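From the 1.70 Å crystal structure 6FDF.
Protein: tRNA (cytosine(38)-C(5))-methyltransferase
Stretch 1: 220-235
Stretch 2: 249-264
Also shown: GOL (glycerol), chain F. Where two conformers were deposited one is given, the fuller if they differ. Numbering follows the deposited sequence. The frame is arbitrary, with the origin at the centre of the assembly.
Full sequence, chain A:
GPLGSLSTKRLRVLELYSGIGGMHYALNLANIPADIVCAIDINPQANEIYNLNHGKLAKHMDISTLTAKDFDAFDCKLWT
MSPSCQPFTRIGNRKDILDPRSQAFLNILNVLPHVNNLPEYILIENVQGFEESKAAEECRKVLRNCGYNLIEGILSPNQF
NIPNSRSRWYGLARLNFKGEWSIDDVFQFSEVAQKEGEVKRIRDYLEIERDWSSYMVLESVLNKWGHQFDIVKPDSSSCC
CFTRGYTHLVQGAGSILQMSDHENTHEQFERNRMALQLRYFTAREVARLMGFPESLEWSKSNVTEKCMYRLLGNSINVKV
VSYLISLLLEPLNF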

# COMPACT_ATOMS: atom_id res chain seq x y z
N SER A 220 -9.59 -26.29 -13.57
CA SER A 220 -8.54 -27.11 -12.97
C SER A 220 -8.19 -26.61 -11.57
O SER A 220 -8.03 -27.42 -10.64
N VAL A 221 -8.08 -25.30 -11.39
CA VAL A 221 -7.79 -24.73 -10.08
C VAL A 221 -8.99 -24.88 -9.15
O VAL A 221 -8.84 -25.18 -7.96
N LEU A 222 -10.20 -24.65 -9.67
CA LEU A 222 -11.40 -24.78 -8.85
C LEU A 222 -11.61 -26.22 -8.39
O LEU A 222 -12.11 -26.46 -7.28
N ASN A 223 -11.24 -27.20 -9.22
CA ASN A 223 -11.41 -28.59 -8.83
C ASN A 223 -10.38 -29.03 -7.80
O ASN A 223 -10.67 -29.88 -6.95
N LYS A 224 -9.16 -28.48 -7.87
CA LYS A 224 -8.09 -28.91 -6.98
C LYS A 224 -8.12 -28.18 -5.64
O LYS A 224 -7.92 -28.81 -4.59
N TRP A 225 -8.35 -26.87 -5.64
CA TRP A 225 -8.21 -26.05 -4.44
C TRP A 225 -9.43 -25.16 -4.21
O TRP A 225 -9.36 -24.26 -3.36
N GLY A 226 -10.52 -25.36 -4.95
CA GLY A 226 -11.59 -24.37 -4.99
C GLY A 226 -12.23 -24.08 -3.65
O GLY A 226 -12.70 -22.96 -3.42
N HIS A 227 -12.25 -25.06 -2.74
CA HIS A 227 -12.84 -24.82 -1.43
C HIS A 227 -12.06 -23.79 -0.62
O HIS A 227 -12.59 -23.27 0.37
N GLN A 228 -10.82 -23.48 -1.01
CA GLN A 228 -10.03 -22.49 -0.29
C GLN A 228 -10.31 -21.05 -0.71
O GLN A 228 -9.85 -20.12 -0.04
N PHE A 229 -11.00 -20.83 -1.83
CA PHE A 229 -11.32 -19.47 -2.24
C PHE A 229 -12.31 -18.83 -1.28
O PHE A 229 -13.23 -19.48 -0.77
N ASP A 230 -12.13 -17.53 -1.05
CA ASP A 230 -13.17 -16.69 -0.48
C ASP A 230 -13.96 -16.06 -1.63
O ASP A 230 -13.39 -15.31 -2.43
N ILE A 231 -15.25 -16.37 -1.71
CA ILE A 231 -16.09 -15.92 -2.81
C ILE A 231 -16.95 -14.76 -2.31
O ILE A 231 -17.63 -14.88 -1.29
N VAL A 232 -16.94 -13.66 -3.07
CA VAL A 232 -17.78 -12.51 -2.75
C VAL A 232 -18.68 -12.22 -3.95
O VAL A 232 -18.45 -12.69 -5.07
N LYS A 233 -19.74 -11.47 -3.69
CA LYS A 233 -20.71 -11.07 -4.70
C LYS A 233 -20.72 -9.55 -4.81
O LYS A 233 -20.15 -8.85 -3.96
N PRO A 234 -21.29 -8.99 -5.89
CA PRO A 234 -21.33 -7.53 -6.02
C PRO A 234 -21.92 -6.81 -4.81
O PRO A 234 -21.50 -5.69 -4.51
N ASP A 235 -22.86 -7.43 -4.10
CA ASP A 235 -23.45 -6.77 -2.93
C ASP A 235 -22.63 -6.96 -1.66
O ASP A 235 -23.06 -6.48 -0.60
N LEU A 249 -1.59 -18.18 -6.51
CA LEU A 249 -1.88 -18.94 -5.30
C LEU A 249 -3.32 -18.67 -4.89
O LEU A 249 -3.82 -17.55 -5.06
N VAL A 250 -3.98 -19.69 -4.37
CA VAL A 250 -5.40 -19.58 -4.03
C VAL A 250 -5.57 -18.98 -2.64
O VAL A 250 -6.13 -17.90 -2.48
N GLN A 251 -5.07 -19.67 -1.62
CA GLN A 251 -5.41 -19.32 -0.25
C GLN A 251 -4.65 -18.08 0.19
O GLN A 251 -3.43 -17.97 -0.01
N GLY A 252 -5.37 -17.13 0.78
CA GLY A 252 -4.73 -15.96 1.35
C GLY A 252 -4.19 -14.96 0.36
O GLY A 252 -3.34 -14.14 0.72
N ALA A 253 -4.64 -14.99 -0.89
CA ALA A 253 -4.12 -14.09 -1.91
C ALA A 253 -5.15 -13.09 -2.42
O ALA A 253 -4.78 -12.16 -3.15
N GLY A 254 -6.42 -13.25 -2.05
CA GLY A 254 -7.46 -12.33 -2.48
C GLY A 254 -8.73 -13.11 -2.75
O GLY A 254 -8.71 -14.31 -3.05
N SER A 255 -9.87 -12.43 -2.63
CA SER A 255 -11.16 -13.05 -2.93
C SER A 255 -11.39 -13.09 -4.43
O SER A 255 -10.72 -12.41 -5.21
N ILE A 256 -12.36 -13.91 -4.84
CA ILE A 256 -12.81 -13.95 -6.22
C ILE A 256 -14.30 -13.61 -6.24
O ILE A 256 -14.98 -13.64 -5.22
N LEU A 257 -14.79 -13.30 -7.44
CA LEU A 257 -16.12 -12.71 -7.64
C LEU A 257 -17.06 -13.72 -8.29
O LEU A 257 -16.77 -14.21 -9.39
N GLN A 258 -18.18 -13.99 -7.64
CA GLN A 258 -19.27 -14.75 -8.24
C GLN A 258 -20.13 -13.82 -9.08
O GLN A 258 -20.72 -12.87 -8.56
N MET A 259 -20.21 -14.10 -10.39
CA MET A 259 -21.06 -13.31 -11.27
C MET A 259 -22.46 -13.90 -11.45
O MET A 259 -23.35 -13.19 -11.92
N SER A 260 -22.67 -15.17 -11.10
CA SER A 260 -24.00 -15.74 -11.19
C SER A 260 -24.88 -15.23 -10.05
O SER A 260 -24.41 -14.62 -9.09
N ASP A 261 -26.18 -15.50 -10.16
CA ASP A 261 -27.16 -15.00 -9.21
C ASP A 261 -27.49 -15.98 -8.09
O ASP A 261 -28.38 -15.69 -7.29
N HIS A 262 -26.81 -17.12 -8.03
CA HIS A 262 -27.11 -18.12 -7.01
C HIS A 262 -27.02 -17.51 -5.61
O HIS A 262 -26.01 -16.89 -5.26
N GLU A 263 -28.08 -17.66 -4.83
CA GLU A 263 -28.07 -17.14 -3.47
C GLU A 263 -27.24 -18.02 -2.54
O GLU A 263 -26.53 -17.51 -1.66
N ASN A 264 -27.28 -19.34 -2.73
CA ASN A 264 -26.61 -20.29 -1.84
C ASN A 264 -25.33 -20.73 -2.54
O ASN A 264 -25.32 -21.71 -3.30

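The two stretches meet along a short parallel ladder, Ile231 beside Ile256 and Val232 beside Leu257, and its backbone hydrogen bonds (Ile256 N to Asp230 O, 3.0 Å; Val232 N to Ile256 O, 2.9 Å; Gln258 N to Val232 O, 2.9 Å) set the register for the side chains.

Shape fits closely around Phe229. Its ring (chi1 m) slots between two aliphatic knobs: Val250 CG1 lies over one face and Ile256 CD1 over the opposite face, each 3.7 Å from the ring centroid. Ile256 reaches the ring because its p, t rotamer brings its end nearer the first stretch. Val250 (t) points toward the first stretch and fills the hollow between the helix and this ring; its CG2 lies 3.6 Å from Val221 CG1, 3.6 Å from Phe229 CZ and 4.0 Å from Trp225 CB, while its CG1 rests 3.7 Å from Gln228 CB. The Trp225 ring itself leads away.

Along the ladder, Ile231 (m, t) shares a face with Ile256, their CG1 atoms 4.1 Å apart, and its CG2 abuts Gln258 CB at 3.7 Å. On the other face, Leu257 (t, p) pushes CD1 into the angle between Val232 CG2 (4.2 Å) and Pro234 CD (4.0 Å).

Polar groups complete the contact. Asp230, in the t rotamer, accepts a 2.6 Å hydrogen bond at OD2 from Ser255 OG. Gln258, fully extended through chi2, turns its NE2 to His262 O (2.9 Å) and Ser260 O (3.1 Å), and the Lys233 chain runs past it, with CG 4.0 Å from Gln258 CD.

A glycerol, probably from the crystallisation liquor, lies between the two backbones, with O1 at the edge of the Phe229 ring. Its O1 accepts from Asp230 N (2.8 Å) and donates to Gly254 O (2.7 Å), joining the stretches; O2 and O3 accept from Gly252 N (2.7 Å) and Gly254 N (2.9 Å), respectively.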

# COMPACT_ATOMS: atom_id res chain seq x y z
CB SER A 220 -7.30 -27.11 -13.86
OG SER A 220 -6.70 -25.83 -13.89
CB VAL A 221 -7.35 -23.26 -10.22
CG1 VAL A 221 -7.23 -22.60 -8.85
CG2 VAL A 221 -6.03 -23.18 -10.97
CB LEU A 222 -12.62 -24.27 -9.61
CG LEU A 222 -12.75 -22.75 -9.75
CD1 LEU A 222 -13.86 -22.37 -10.71
CD2 LEU A 222 -13.00 -22.13 -8.38
CB ASN A 223 -11.35 -29.50 -10.06
CG ASN A 223 -12.65 -29.51 -10.84
OD1 ASN A 223 -13.70 -29.11 -10.34
ND2 ASN A 223 -12.59 -29.99 -12.08
CB LYS A 224 -6.74 -28.70 -7.66
CG LYS A 224 -5.56 -29.26 -6.87
CD LYS A 224 -5.85 -30.67 -6.37
CE LYS A 224 -4.74 -31.63 -6.75
NZ LYS A 224 -3.42 -31.17 -6.25
CB TRP A 225 -6.96 -25.16 -4.52
CG TRP A 225 -5.67 -25.88 -4.80
CD1 TRP A 225 -4.86 -25.71 -5.89
CD2 TRP A 225 -5.02 -26.86 -3.98
NE1 TRP A 225 -3.75 -26.52 -5.80
CE2 TRP A 225 -3.83 -27.24 -4.64
CE3 TRP A 225 -5.33 -27.46 -2.76
CZ2 TRP A 225 -2.95 -28.19 -4.11
CZ3 TRP A 225 -4.46 -28.41 -2.24
CH2 TRP A 225 -3.29 -28.76 -2.91
CB HIS A 227 -12.96 -26.13 -0.65
CG HIS A 227 -13.98 -27.08 -1.22
ND1 HIS A 227 -13.64 -28.18 -1.96
CD2 HIS A 227 -15.33 -27.07 -1.16
CE1 HIS A 227 -14.73 -28.82 -2.33
NE2 HIS A 227 -15.78 -28.16 -1.86
CB GLN A 228 -8.54 -22.81 -0.44
CG GLN A 228 -8.02 -23.82 0.58
CD GLN A 228 -7.66 -25.16 -0.03
OE1 GLN A 228 -8.50 -25.83 -0.63
NE2 GLN A 228 -6.41 -25.56 0.14
CB PHE A 229 -11.93 -19.46 -3.65
CG PHE A 229 -10.93 -19.55 -4.76
CD1 PHE A 229 -10.03 -18.52 -4.99
CD2 PHE A 229 -10.93 -20.64 -5.62
CE1 PHE A 229 -9.11 -18.60 -6.03
CE2 PHE A 229 -10.02 -20.72 -6.66
CZ PHE A 229 -9.11 -19.69 -6.87
CB ASP A 230 -12.58 -15.60 0.42
CG ASP A 230 -13.64 -14.69 1.01
OD1 ASP A 230 -14.42 -15.15 1.87
OD2 ASP A 230 -13.70 -13.50 0.61
CB ILE A 231 -16.97 -17.06 -3.34
CG1 ILE A 231 -16.10 -18.20 -3.88
CG2 ILE A 231 -17.92 -16.55 -4.43
CD1 ILE A 231 -16.89 -19.44 -4.25
CB VAL A 232 -16.95 -11.25 -2.38
CG1 VAL A 232 -16.05 -11.53 -1.18
CG2 VAL A 232 -16.14 -10.76 -3.58
CB LYS A 233 -22.11 -11.60 -4.34
CG LYS A 233 -22.25 -13.11 -4.56
CD LYS A 233 -23.58 -13.66 -4.04
CE LYS A 233 -23.38 -14.36 -2.70
NZ LYS A 233 -24.53 -15.23 -2.32
CB PRO A 234 -22.19 -7.31 -7.27
CG PRO A 234 -21.94 -8.54 -8.08
CD PRO A 234 -21.81 -9.66 -7.09
CB ASP A 235 -24.88 -7.27 -2.71
CG ASP A 235 -24.94 -8.72 -2.28
OD1 ASP A 235 -23.99 -9.47 -2.55
OD2 ASP A 235 -25.96 -9.11 -1.66
CB LEU A 249 -0.93 -18.53 -4.18
CG LEU A 249 0.55 -18.87 -4.40
CD1 LEU A 249 1.40 -18.34 -3.26
CD2 LEU A 249 0.71 -20.37 -4.54
CB VAL A 250 -6.10 -20.95 -4.13
CG1 VAL A 250 -7.51 -20.91 -3.49
CG2 VAL A 250 -6.18 -21.42 -5.57
CB GLN A 251 -5.13 -20.49 0.69
CG GLN A 251 -5.69 -20.28 2.10
CD GLN A 251 -5.79 -21.57 2.88
OE1 GLN A 251 -6.86 -22.16 3.00
NE2 GLN A 251 -4.66 -22.03 3.42
CB ALA A 253 -3.56 -14.89 -3.10
CB SER A 255 -12.29 -12.26 -2.27
OG SER A 255 -12.08 -12.12 -0.88
CB ILE A 256 -12.55 -15.31 -6.90
CG1 ILE A 256 -13.11 -16.46 -6.07
CG2 ILE A 256 -11.04 -15.51 -7.11
CD1 ILE A 256 -13.07 -17.81 -6.77
CB LEU A 257 -16.03 -11.45 -8.49
CG LEU A 257 -17.35 -10.71 -8.69
CD1 LEU A 257 -17.80 -10.06 -7.40
CD2 LEU A 257 -17.23 -9.69 -9.81
CB GLN A 258 -20.12 -15.42 -7.16
CG GLN A 258 -21.43 -16.01 -7.68
CD GLN A 258 -22.31 -16.57 -6.58
OE1 GLN A 258 -21.82 -17.00 -5.53
NE2 GLN A 258 -23.62 -16.57 -6.80
CB MET A 259 -20.40 -13.16 -12.64
CG MET A 259 -19.11 -12.35 -12.60
SD MET A 259 -18.51 -11.83 -14.23
CE MET A 259 -17.87 -13.37 -14.87
CB SER A 260 -23.92 -17.26 -11.19
OG SER A 260 -23.68 -17.74 -9.87
CB ASP A 261 -28.46 -14.61 -9.94
CG ASP A 261 -29.12 -15.80 -10.61
OD1 ASP A 261 -28.40 -16.62 -11.22
OD2 ASP A 261 -30.36 -15.91 -10.52
CB HIS A 262 -26.15 -19.31 -7.11
CG HIS A 262 -26.23 -20.04 -8.42
ND1 HIS A 262 -25.47 -19.69 -9.51
CD2 HIS A 262 -26.97 -21.11 -8.80
CE1 HIS A 262 -25.74 -20.51 -10.51
NE2 HIS A 262 -26.65 -21.38 -10.11
CB GLU A 263 -29.50 -17.01 -2.94
CG GLU A 263 -30.39 -16.10 -3.77
CD GLU A 263 -31.78 -15.95 -3.20
OE1 GLU A 263 -31.94 -16.06 -1.97
OE2 GLU A 263 -32.73 -15.73 -3.99
CB ASN A 264 -27.51 -21.47 -1.49
CG ASN A 264 -26.96 -22.32 -0.35
OD1 ASN A 264 -25.75 -22.40 -0.15
ND2 ASN A 264 -27.86 -22.96 0.40
C1 GOL F . -8.65 -17.12 -0.79
O1 GOL F . -9.58 -16.49 -1.64
C2 GOL F . -8.89 -16.61 0.65
O2 GOL F . -7.96 -17.12 1.56
C3 GOL F . -8.81 -15.08 0.56
O3 GOL F . -7.50 -14.74 0.22